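Local coordinates for protein putative hydrolase (Bacteroides ovatus, PDB 4HBS) that is of unknown function but folds as a five-bladed beta-propeller and is probably a hydrolase, at residues Asn91-Ile99 with Asp126-Ile135; Asp153-Gly161 with Met172-Thr180. All blocks are in the same frame, centred on the assembly; numbering follows the deposited sequence.

Contact 1 of 2, residues Asn91-Ile99 with Asp126-Ile135; sequences NCSFPRNSI and DRYYQVRTHI
Asn97 ND2 gives a hydrogen bond to each of two backbone carbonyls: Ile135 O, 3.1 Å from ND2, and Tyr158 O on the strand 156-165. Its partner atom OD1 accepts from Ile135 N at 2.9 Å, so the side-chain amide pairs with both the N-H and the C=O of Ile135 as a neighbouring strand would. Both of these bonds lie on carbonyl lone pairs, and together with Tyr158 O they fix the rotation of the buried amide. This is how one blade of the five-bladed beta-propeller, at the approach to its strand 98-102, meets the segment 126-135 that runs on toward the next blade. Chi1 of 54° puts the Asn97 amide between its own N and C, facing the chain at Ile135. The backbone of Asn97 joins in: its O takes His134 N at 2.9 Å, with the donor standing 43° above the carbonyl plane.

Further back, Thr133 OG1 accepts from Arg96 N at 3.2 Å, holding the loop before Asn97, while the Arg96 guanidinium leads away to a salt bridge with Asp77. The Pro95 ring crosses Val131 at about a right angle, CG to CG1 being 4.2 Å. Ser93 OG donates to Val131 O at 2.9 Å, and its CB packs on Gln130 CB. The extended Gln130 side chain then lies along the backbone of Cys92, its amide end reaching toward Asn91 near the solvent-exposed end of the contact.

At the other end His134 NE2 and Tyr196 OH share a hydrogen bond. Over one face of the His134 imidazole sits the Ile99 methyl CD1, a CH-pi contact 4.0 Å from the ring centroid and 28° off the normal.

Contact 2 of 2, residues Asp153-Gly161 with Met172-Thr180; sequences DQDYLYWAG and MLWGAVDNT
Tyr156 turns its ring beside its backbone N (chi1 -59°), and Asp178 swings CG anti to its own N (chi1 -173°), which lays phenol and carboxylate side by side, pointing the same way, with Tyr156 CE1 3.3 Å from Asp178 OD1. They are a non-hydrogen-bonded pair near one end of an antiparallel beta hairpin, strands 156-165 and 169-178, the first two strands of a four-stranded propeller blade. The axes of 156-161 and 172-178 run at 142° (180° would be exactly antiparallel), a marked twist. Asp178 OD1 also closes an Asx turn: it accepts Thr180 N at 3.0 Å on its anti side and Thr180 OG1 at 2.6 Å on its syn side, while OD2 makes a salt bridge to Arg187 on the next strand.

Paired backbone bonds set the register. Val177 N reaches Leu157 O at 2.8 Å and Gly175 N reaches Trp159 O at 2.8 Å, each answered by a bond the other way; Asn179 N to Asp155 O prolongs the ladder past the strand ends.

On the face shared with Tyr156, Tyr158 crosses Trp174 at about a right angle, its CD1 3.6 Å from Trp174 CB. Beyond them Ala160 CB meets CE of the selenomethionine Met172 at 3.7 Å, and the selenium lies over one face of the Trp174 indole. The other face carries Leu157, Trp159 and Val177: Trp159 CE3 sits 3.8 Å from Val177 CG2, with Leu157 CD1 over a face of the indole.

Tyr158 OH bonds Asp215, Trp174 NE1 Tyr196 and Trp159 NE1 Asp77. Between the two strands the hydrogen bonds are thus main-chain to main-chain, and these three aromatics use their polar atoms to tie the hairpin to the surrounding protein.

How the contacts relate
Contact 1 joins a loop that bridges two sheets to an irregular connecting segment; contact 2 is regular pairing inside a single blade. Both are largely buried, though contact 1 runs out to solvent at Asn91 and Asp126, and contact 2 at Gln154 and Thr180. The chemistry follows the place: where strand regularity is missing, side chains such as those of Asn97, Thr133 and Ser93 do the bonding to backbone, whereas in the hairpin the bonds across the pair are main-chain ones and the side chains mostly pack. The two meet directly: Arg96 and Asn97 touch strand 156-161 and the loop before it, Arg96 NE probably bonding Asp153 O and Asn97 ND2 Tyr158 O.

Contact 1 of 2, residues Asn91-Ile99 with Asp126-Ile135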
loop_
_atom_site.group_PDB
_atom_site.type_symbol
_atom_site.label_atom_id
_atom_site.label_comp_id
_atom_site.label_asym_id
_atom_site.label_seq_id
_atom_site.Cartn_x
_atom_site.Cartn_y
_atom_site.Cartn_z
ATOM N N ASN A 91 -18.831 -13.609 11.587
ATOM C CA ASN A 91 -19.133 -13.908 10.192
ATOM C C ASN A 91 -18.680 -12.800 9.245
ATOM O O ASN A 91 -19.218 -11.699 9.303
ATOM C CB ASN A 91 -20.628 -14.182 10.001
ATOM C CG ASN A 91 -21.128 -15.428 10.697
ATOM O OD1 ASN A 91 -20.371 -16.368 10.988
ATOM N ND2 ASN A 91 -22.434 -15.501 10.913
ATOM N N CYS A 92 -17.695 -13.113 8.347
ATOM C CA CYS A 92 -17.122 -12.164 7.382
ATOM C C CYS A 92 -16.981 -12.744 5.987
ATOM O O CYS A 92 -16.854 -13.947 5.802
ATOM C CB CYS A 92 -15.764 -11.663 7.871
ATOM S SG CYS A 92 -15.837 -10.614 9.342
ATOM N N SER A 93 -16.892 -11.834 5.026
ATOM C CA SER A 93 -16.630 -12.070 3.616
ATOM C C SER A 93 -15.172 -11.792 3.430
ATOM O O SER A 93 -14.639 -11.005 4.199
ATOM C CB SER A 93 -17.440 -11.091 2.782
ATOM O OG SER A 93 -17.979 -11.697 1.621
ATOM N N PHE A 94 -14.521 -12.317 2.402
ATOM C CA PHE A 94 -13.110 -12.011 2.207
ATOM C C PHE A 94 -12.846 -11.551 0.758
ATOM O O PHE A 94 -12.015 -12.163 0.058
ATOM C CB PHE A 94 -12.253 -13.233 2.618
ATOM C CG PHE A 94 -10.813 -12.943 3.011
ATOM C CD1 PHE A 94 -10.507 -11.904 3.885
ATOM C CD2 PHE A 94 -9.774 -13.757 2.570
ATOM C CE1 PHE A 94 -9.195 -11.652 4.255
ATOM C CE2 PHE A 94 -8.459 -13.517 2.974
ATOM C CZ PHE A 94 -8.182 -12.488 3.833
ATOM N N PRO A 95 -13.492 -10.421 0.314
ATOM C CA PRO A 95 -13.261 -9.907 -1.051
ATOM C C PRO A 95 -11.790 -9.720 -1.410
ATOM O O PRO A 95 -11.010 -9.302 -0.563
ATOM C CB PRO A 95 -13.982 -8.545 -1.035
ATOM C CG PRO A 95 -14.222 -8.240 0.372
ATOM C CD PRO A 95 -14.465 -9.561 1.004
ATOM N N ARG A 96 -11.420 -9.985 -2.675
ATOM C CA ARG A 96 -10.023 -9.855 -3.111
ATOM C C ARG A 96 -9.552 -8.420 -3.183
ATOM O O ARG A 96 -8.353 -8.189 -3.088
ATOM C CB ARG A 96 -9.768 -10.597 -4.436
ATOM C CG ARG A 96 -10.091 -12.095 -4.362
ATOM C CD ARG A 96 -9.699 -12.769 -3.027
ATOM N NE ARG A 96 -9.187 -14.141 -3.192
ATOM C CZ ARG A 96 -7.925 -14.531 -2.997
ATOM N NH1 ARG A 96 -6.997 -13.654 -2.643
ATOM N NH2 ARG A 96 -7.579 -15.800 -3.176
ATOM N N ASN A 97 -10.459 -7.469 -3.255
ATOM C CA ASN A 97 -10.106 -6.061 -3.218
ATOM C C ASN A 97 -11.349 -5.231 -2.963
ATOM O O ASN A 97 -12.476 -5.684 -3.192
ATOM C CB ASN A 97 -9.389 -5.595 -4.499
ATOM C CG ASN A 97 -10.143 -5.892 -5.761
ATOM O OD1 ASN A 97 -11.246 -5.401 -5.959
ATOM N ND2 ASN A 97 -9.593 -6.731 -6.637
ATOM N N SER A 98 -11.133 -4.019 -2.493
ATOM C CA SER A 98 -12.204 -3.086 -2.191
ATOM C C SER A 98 -11.624 -1.711 -2.078
ATOM O O SER A 98 -10.397 -1.565 -2.012
ATOM C CB SER A 98 -12.924 -3.476 -0.902
ATOM O OG SER A 98 -12.032 -3.643 0.185
ATOM N N ILE A 99 -12.482 -0.693 -2.107
ATOM C CA ILE A 99 -12.028 0.681 -2.016
ATOM C C ILE A 99 -12.896 1.455 -1.019
ATOM O O ILE A 99 -13.953 0.988 -0.573
ATOM C CB ILE A 99 -11.980 1.361 -3.421
ATOM C CG1 ILE A 99 -13.399 1.567 -4.017
ATOM C CG2 ILE A 99 -11.058 0.565 -4.379
ATOM C CD1 ILE A 99 -13.467 2.224 -5.393
ATOM N N ASP A 126 -27.986 -14.074 7.660
ATOM C CA ASP A 126 -26.651 -14.365 7.144
ATOM C C ASP A 126 -26.189 -13.268 6.159
ATOM O O ASP A 126 -27.012 -12.517 5.633
ATOM C CB ASP A 126 -26.661 -15.770 6.455
ATOM C CG ASP A 126 -25.307 -16.450 6.263
ATOM O OD1 ASP A 126 -24.425 -16.305 7.160
ATOM O OD2 ASP A 126 -25.152 -17.193 5.257
ATOM N N ARG A 127 -24.863 -13.172 5.948
ATOM C CA ARG A 127 -24.198 -12.243 5.020
ATOM C C ARG A 127 -24.349 -10.773 5.401
ATOM O O ARG A 127 -24.155 -9.909 4.551
ATOM C CB ARG A 127 -24.660 -12.461 3.568
ATOM C CG ARG A 127 -24.719 -13.919 3.134
ATOM C CD ARG A 127 -23.452 -14.678 3.444
ATOM N NE ARG A 127 -23.391 -15.986 2.788
ATOM C CZ ARG A 127 -23.042 -16.192 1.520
ATOM N NH1 ARG A 127 -22.746 -15.167 0.727
ATOM N NH2 ARG A 127 -23.001 -17.427 1.027
ATOM N N TYR A 128 -24.581 -10.477 6.690
ATOM C CA TYR A 128 -24.742 -9.092 7.156
ATOM C C TYR A 128 -23.439 -8.307 7.043
ATOM O O TYR A 128 -22.426 -8.687 7.622
ATOM C CB TYR A 128 -25.236 -9.071 8.599
ATOM C CG TYR A 128 -25.636 -7.707 9.105
ATOM C CD1 TYR A 128 -26.658 -6.988 8.495
ATOM C CD2 TYR A 128 -25.098 -7.197 10.279
ATOM C CE1 TYR A 128 -27.091 -5.767 9.006
ATOM C CE2 TYR A 128 -25.552 -5.999 10.824
ATOM C CZ TYR A 128 -26.546 -5.279 10.181
ATOM O OH TYR A 128 -26.988 -4.074 10.694
ATOM N N TYR A 129 -23.477 -7.224 6.263
ATOM C CA TYR A 129 -22.367 -6.323 5.993
ATOM C C TYR A 129 -21.178 -7.037 5.334
ATOM O O TYR A 129 -20.064 -6.516 5.351
ATOM C CB TYR A 129 -21.972 -5.539 7.247
ATOM C CG TYR A 129 -22.760 -4.252 7.361
ATOM C CD1 TYR A 129 -24.031 -4.239 7.914
ATOM C CD2 TYR A 129 -22.262 -3.059 6.847
ATOM C CE1 TYR A 129 -24.768 -3.060 8.008
ATOM C CE2 TYR A 129 -22.988 -1.876 6.930
ATOM C CZ TYR A 129 -24.244 -1.877 7.511
ATOM O OH TYR A 129 -24.980 -0.709 7.604
ATOM N N GLN A 130 -21.456 -8.155 4.625
ATOM C CA GLN A 130 -20.471 -8.893 3.837
ATOM C C GLN A 130 -20.432 -8.225 2.459
ATOM O O GLN A 130 -21.429 -7.634 2.035
ATOM C CB GLN A 130 -20.836 -10.375 3.770
ATOM C CG GLN A 130 -20.618 -11.064 5.114
ATOM C CD GLN A 130 -20.598 -12.556 5.035
ATOM O OE1 GLN A 130 -20.360 -13.147 3.986
ATOM N NE2 GLN A 130 -20.864 -13.203 6.146
ATOM N N VAL A 131 -19.257 -8.220 1.815
ATOM C CA VAL A 131 -19.022 -7.504 0.567
ATOM C C VAL A 131 -18.446 -8.426 -0.502
ATOM O O VAL A 131 -17.888 -9.474 -0.180
ATOM C CB VAL A 131 -18.062 -6.335 0.913
ATOM C CG1 VAL A 131 -17.460 -5.674 -0.322
ATOM C CG2 VAL A 131 -18.772 -5.308 1.791
ATOM N N ARG A 132 -18.628 -8.036 -1.783
ATOM C CA ARG A 132 -18.086 -8.729 -2.952
ATOM C C ARG A 132 -16.834 -7.997 -3.463
ATOM O O ARG A 132 -16.712 -6.787 -3.265
ATOM C CB ARG A 132 -19.121 -8.767 -4.070
ATOM C CG ARG A 132 -20.477 -9.251 -3.639
ATOM C CD ARG A 132 -21.377 -9.391 -4.833
ATOM N NE ARG A 132 -22.679 -9.955 -4.476
ATOM C CZ ARG A 132 -23.704 -9.275 -3.968
ATOM N NH1 ARG A 132 -23.597 -7.973 -3.730
ATOM N NH2 ARG A 132 -24.847 -9.893 -3.694
ATOM N N THR A 133 -15.934 -8.718 -4.154
ATOM C CA THR A 133 -14.714 -8.143 -4.747
ATOM C C THR A 133 -15.077 -6.882 -5.604
ATOM O O THR A 133 -16.038 -6.931 -6.384
ATOM C CB THR A 133 -14.018 -9.211 -5.615
ATOM O OG1 THR A 133 -13.762 -10.385 -4.841
ATOM C CG2 THR A 133 -12.742 -8.710 -6.249
ATOM N N HIS A 134 -14.334 -5.762 -5.437
ATOM C CA HIS A 134 -14.625 -4.535 -6.170
ATOM C C HIS A 134 -14.386 -4.728 -7.670
ATOM O O HIS A 134 -15.295 -4.446 -8.453
ATOM C CB HIS A 134 -13.819 -3.329 -5.629
ATOM C CG HIS A 134 -13.672 -2.200 -6.603
ATOM N ND1 HIS A 134 -14.703 -1.322 -6.847
ATOM C CD2 HIS A 134 -12.611 -1.847 -7.362
ATOM C CE1 HIS A 134 -14.245 -0.459 -7.735
ATOM N NE2 HIS A 134 -12.992 -0.742 -8.081
ATOM N N ILE A 135 -13.173 -5.197 -8.073
ATOM C CA ILE A 135 -12.846 -5.409 -9.482
ATOM C C ILE A 135 -12.400 -6.859 -9.641
ATOM O O ILE A 135 -11.498 -7.339 -8.949
ATOM C CB ILE A 135 -11.830 -4.373 -10.026
ATOM C CG1 ILE A 135 -11.693 -4.485 -11.558
ATOM C CG2 ILE A 135 -10.480 -4.471 -9.354
ATOM C CD1 ILE A 135 -11.068 -3.294 -12.217
#

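Contact 2 of 2, residues Asp153-Gly161 with Met172-Thr180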
loop_
_atom_site.group_PDB
_atom_site.type_symbol
_atom_site.label_atom_id
_atom_site.label_comp_id
_atom_site.label_asym_id
_atom_site.label_seq_id
_atom_site.Cartn_x
_atom_site.Cartn_y
_atom_site.Cartn_z
ATOM N N ASP A 153 -13.608 -15.067 -5.642
ATOM C CA ASP A 153 -12.661 -15.704 -6.576
ATOM C C ASP A 153 -11.378 -16.071 -5.925
ATOM O O ASP A 153 -10.766 -15.229 -5.268
ATOM C CB ASP A 153 -12.309 -14.763 -7.734
ATOM C CG ASP A 153 -13.494 -14.378 -8.550
ATOM O OD1 ASP A 153 -14.168 -15.290 -9.078
ATOM O OD2 ASP A 153 -13.795 -13.176 -8.611
ATOM N N GLN A 154 -10.924 -17.310 -6.152
ATOM C CA GLN A 154 -9.656 -17.789 -5.612
ATOM C C GLN A 154 -8.659 -18.103 -6.697
ATOM O O GLN A 154 -7.507 -18.344 -6.355
ATOM C CB GLN A 154 -9.873 -19.037 -4.745
ATOM C CG GLN A 154 -10.953 -18.894 -3.690
ATOM C CD GLN A 154 -10.692 -17.776 -2.734
ATOM O OE1 GLN A 154 -11.365 -16.753 -2.757
ATOM N NE2 GLN A 154 -9.699 -17.934 -1.877
ATOM N N ASP A 155 -9.064 -18.042 -7.991
ATOM C CA ASP A 155 -8.216 -18.415 -9.124
ATOM C C ASP A 155 -7.451 -17.222 -9.666
ATOM O O ASP A 155 -6.221 -17.180 -9.530
ATOM C CB ASP A 155 -9.033 -19.106 -10.257
ATOM C CG ASP A 155 -10.382 -18.487 -10.664
ATOM O OD1 ASP A 155 -10.841 -17.529 -9.979
ATOM O OD2 ASP A 155 -10.974 -18.959 -11.664
ATOM N N TYR A 156 -8.164 -16.252 -10.271
ATOM C CA TYR A 156 -7.570 -15.052 -10.854
ATOM C C TYR A 156 -8.115 -13.842 -10.129
ATOM O O TYR A 156 -9.310 -13.796 -9.833
ATOM C CB TYR A 156 -7.866 -14.996 -12.359
ATOM C CG TYR A 156 -7.312 -16.208 -13.070
ATOM C CD1 TYR A 156 -5.949 -16.343 -13.296
ATOM C CD2 TYR A 156 -8.125 -17.303 -13.358
ATOM C CE1 TYR A 156 -5.417 -17.497 -13.875
ATOM C CE2 TYR A 156 -7.605 -18.466 -13.928
ATOM C CZ TYR A 156 -6.249 -18.558 -14.191
ATOM O OH TYR A 156 -5.710 -19.685 -14.778
ATOM N N LEU A 157 -7.259 -12.884 -9.802
ATOM C CA LEU A 157 -7.722 -11.702 -9.070
ATOM C C LEU A 157 -6.859 -10.486 -9.358
ATOM O O LEU A 157 -5.896 -10.574 -10.120
ATOM C CB LEU A 157 -7.750 -12.004 -7.538
ATOM C CG LEU A 157 -6.410 -12.365 -6.893
ATOM C CD1 LEU A 157 -5.773 -11.177 -6.229
ATOM C CD2 LEU A 157 -6.582 -13.415 -5.881
ATOM N N TYR A 158 -7.256 -9.340 -8.768
ATOM C CA TYR A 158 -6.574 -8.067 -8.892
ATOM C C TYR A 158 -6.191 -7.562 -7.518
ATOM O O TYR A 158 -7.002 -7.641 -6.594
ATOM C CB TYR A 158 -7.487 -7.024 -9.584
ATOM C CG TYR A 158 -7.506 -7.091 -11.102
ATOM C CD1 TYR A 158 -6.326 -7.027 -11.842
ATOM C CD2 TYR A 158 -8.707 -7.133 -11.801
ATOM C CE1 TYR A 158 -6.337 -7.074 -13.237
ATOM C CE2 TYR A 158 -8.729 -7.170 -13.197
ATOM C CZ TYR A 158 -7.539 -7.175 -13.910
ATOM O OH TYR A 158 -7.540 -7.231 -15.281
ATOM N N TRP A 159 -4.979 -7.018 -7.379
ATOM C CA TRP A 159 -4.555 -6.383 -6.144
ATOM C C TRP A 159 -4.043 -4.981 -6.501
ATOM O O TRP A 159 -3.615 -4.742 -7.634
ATOM C CB TRP A 159 -3.536 -7.234 -5.382
ATOM C CG TRP A 159 -4.130 -8.336 -4.543
ATOM C CD1 TRP A 159 -5.381 -8.383 -3.992
ATOM C CD2 TRP A 159 -3.475 -9.541 -4.147
ATOM N NE1 TRP A 159 -5.539 -9.537 -3.268
ATOM C CE2 TRP A 159 -4.376 -10.259 -3.326
ATOM C CE3 TRP A 159 -2.179 -10.056 -4.341
ATOM C CZ2 TRP A 159 -4.014 -11.454 -2.693
ATOM C CZ3 TRP A 159 -1.851 -11.276 -3.774
ATOM C CH2 TRP A 159 -2.760 -11.959 -2.960
ATOM N N ALA A 160 -4.211 -4.033 -5.570
ATOM C CA ALA A 160 -3.930 -2.622 -5.789
ATOM C C ALA A 160 -2.526 -2.314 -6.229
ATOM O O ALA A 160 -1.571 -2.875 -5.709
ATOM C CB ALA A 160 -4.210 -1.838 -4.522
ATOM N N GLY A 161 -2.428 -1.416 -7.195
ATOM C CA GLY A 161 -1.195 -0.806 -7.648
ATOM C C GLY A 161 -1.342 0.625 -7.205
ATOM O O GLY A 161 -2.337 0.954 -6.544
HETATM N N MSE A 172 -5.754 4.250 -12.109
HETATM C CA MSE A 172 -5.165 3.293 -11.182
HETATM C C MSE A 172 -4.746 2.008 -11.871
HETATM O O MSE A 172 -5.445 1.543 -12.775
HETATM C CB MSE A 172 -6.201 2.963 -10.113
HETATM C CG MSE A 172 -5.802 1.783 -9.226
HETATM SE SE MSE A 172 -6.818 1.694 -7.656
HETATM C CE MSE A 172 -5.495 0.942 -6.573
ATOM N N LEU A 173 -3.652 1.386 -11.383
ATOM C CA LEU A 173 -3.209 0.085 -11.869
ATOM C C LEU A 173 -3.672 -1.019 -10.907
ATOM O O LEU A 173 -3.519 -0.895 -9.691
ATOM C CB LEU A 173 -1.685 -0.006 -12.013
ATOM C CG LEU A 173 -0.982 0.970 -12.902
ATOM C CD1 LEU A 173 0.483 0.755 -12.833
ATOM C CD2 LEU A 173 -1.428 0.864 -14.347
ATOM N N TRP A 174 -4.201 -2.099 -11.462
ATOM C CA TRP A 174 -4.619 -3.276 -10.733
ATOM C C TRP A 174 -3.744 -4.436 -11.255
ATOM O O TRP A 174 -3.735 -4.691 -12.459
ATOM C CB TRP A 174 -6.120 -3.536 -10.975
ATOM C CG TRP A 174 -7.051 -2.625 -10.240
ATOM C CD1 TRP A 174 -7.812 -1.633 -10.775
ATOM C CD2 TRP A 174 -7.366 -2.666 -8.840
ATOM N NE1 TRP A 174 -8.579 -1.041 -9.795
ATOM C CE2 TRP A 174 -8.304 -1.641 -8.591
ATOM C CE3 TRP A 174 -6.935 -3.460 -7.767
ATOM C CZ2 TRP A 174 -8.811 -1.382 -7.299
ATOM C CZ3 TRP A 174 -7.456 -3.224 -6.499
ATOM C CH2 TRP A 174 -8.348 -2.166 -6.267
ATOM N N GLY A 175 -2.990 -5.080 -10.369
ATOM C CA GLY A 175 -2.095 -6.172 -10.730
ATOM C C GLY A 175 -2.800 -7.506 -10.791
ATOM O O GLY A 175 -3.402 -7.913 -9.798
ATOM N N ALA A 176 -2.747 -8.193 -11.965
ATOM C CA ALA A 176 -3.397 -9.498 -12.182
ATOM C C ALA A 176 -2.614 -10.581 -11.484
ATOM O O ALA A 176 -1.429 -10.698 -11.745
ATOM C CB ALA A 176 -3.482 -9.796 -13.662
ATOM N N VAL A 177 -3.249 -11.369 -10.591
ATOM C CA VAL A 177 -2.559 -12.408 -9.805
ATOM C C VAL A 177 -3.158 -13.790 -10.060
ATOM O O VAL A 177 -4.370 -13.944 -9.964
ATOM C CB VAL A 177 -2.639 -12.033 -8.316
ATOM C CG1 VAL A 177 -1.903 -13.047 -7.447
ATOM C CG2 VAL A 177 -2.089 -10.626 -8.102
ATOM N N ASP A 178 -2.297 -14.791 -10.387
ATOM C CA ASP A 178 -2.690 -16.183 -10.652
ATOM C C ASP A 178 -2.375 -17.074 -9.438
ATOM O O ASP A 178 -1.198 -17.236 -9.082
ATOM C CB ASP A 178 -1.959 -16.711 -11.904
ATOM C CG ASP A 178 -2.403 -18.077 -12.397
ATOM O OD1 ASP A 178 -3.246 -18.715 -11.717
ATOM O OD2 ASP A 178 -1.967 -18.477 -13.501
ATOM N N ASN A 179 -3.435 -17.681 -8.829
ATOM C CA ASN A 179 -3.312 -18.571 -7.658
ATOM C C ASN A 179 -3.704 -20.016 -8.009
ATOM O O ASN A 179 -4.007 -20.798 -7.106
ATOM C CB ASN A 179 -4.181 -18.046 -6.505
ATOM C CG ASN A 179 -3.565 -16.925 -5.704
ATOM O OD1 ASN A 179 -2.381 -16.629 -5.804
ATOM N ND2 ASN A 179 -4.366 -16.291 -4.862
ATOM N N THR A 180 -3.642 -20.401 -9.296
ATOM C CA THR A 180 -4.000 -21.765 -9.689
ATOM C C THR A 180 -2.817 -22.746 -9.499
ATOM O O THR A 180 -3.078 -23.944 -9.420
ATOM C CB THR A 180 -4.546 -21.788 -11.101
ATOM O OG1 THR A 180 -3.544 -21.297 -11.994
ATOM C CG2 THR A 180 -5.855 -20.989 -11.221
#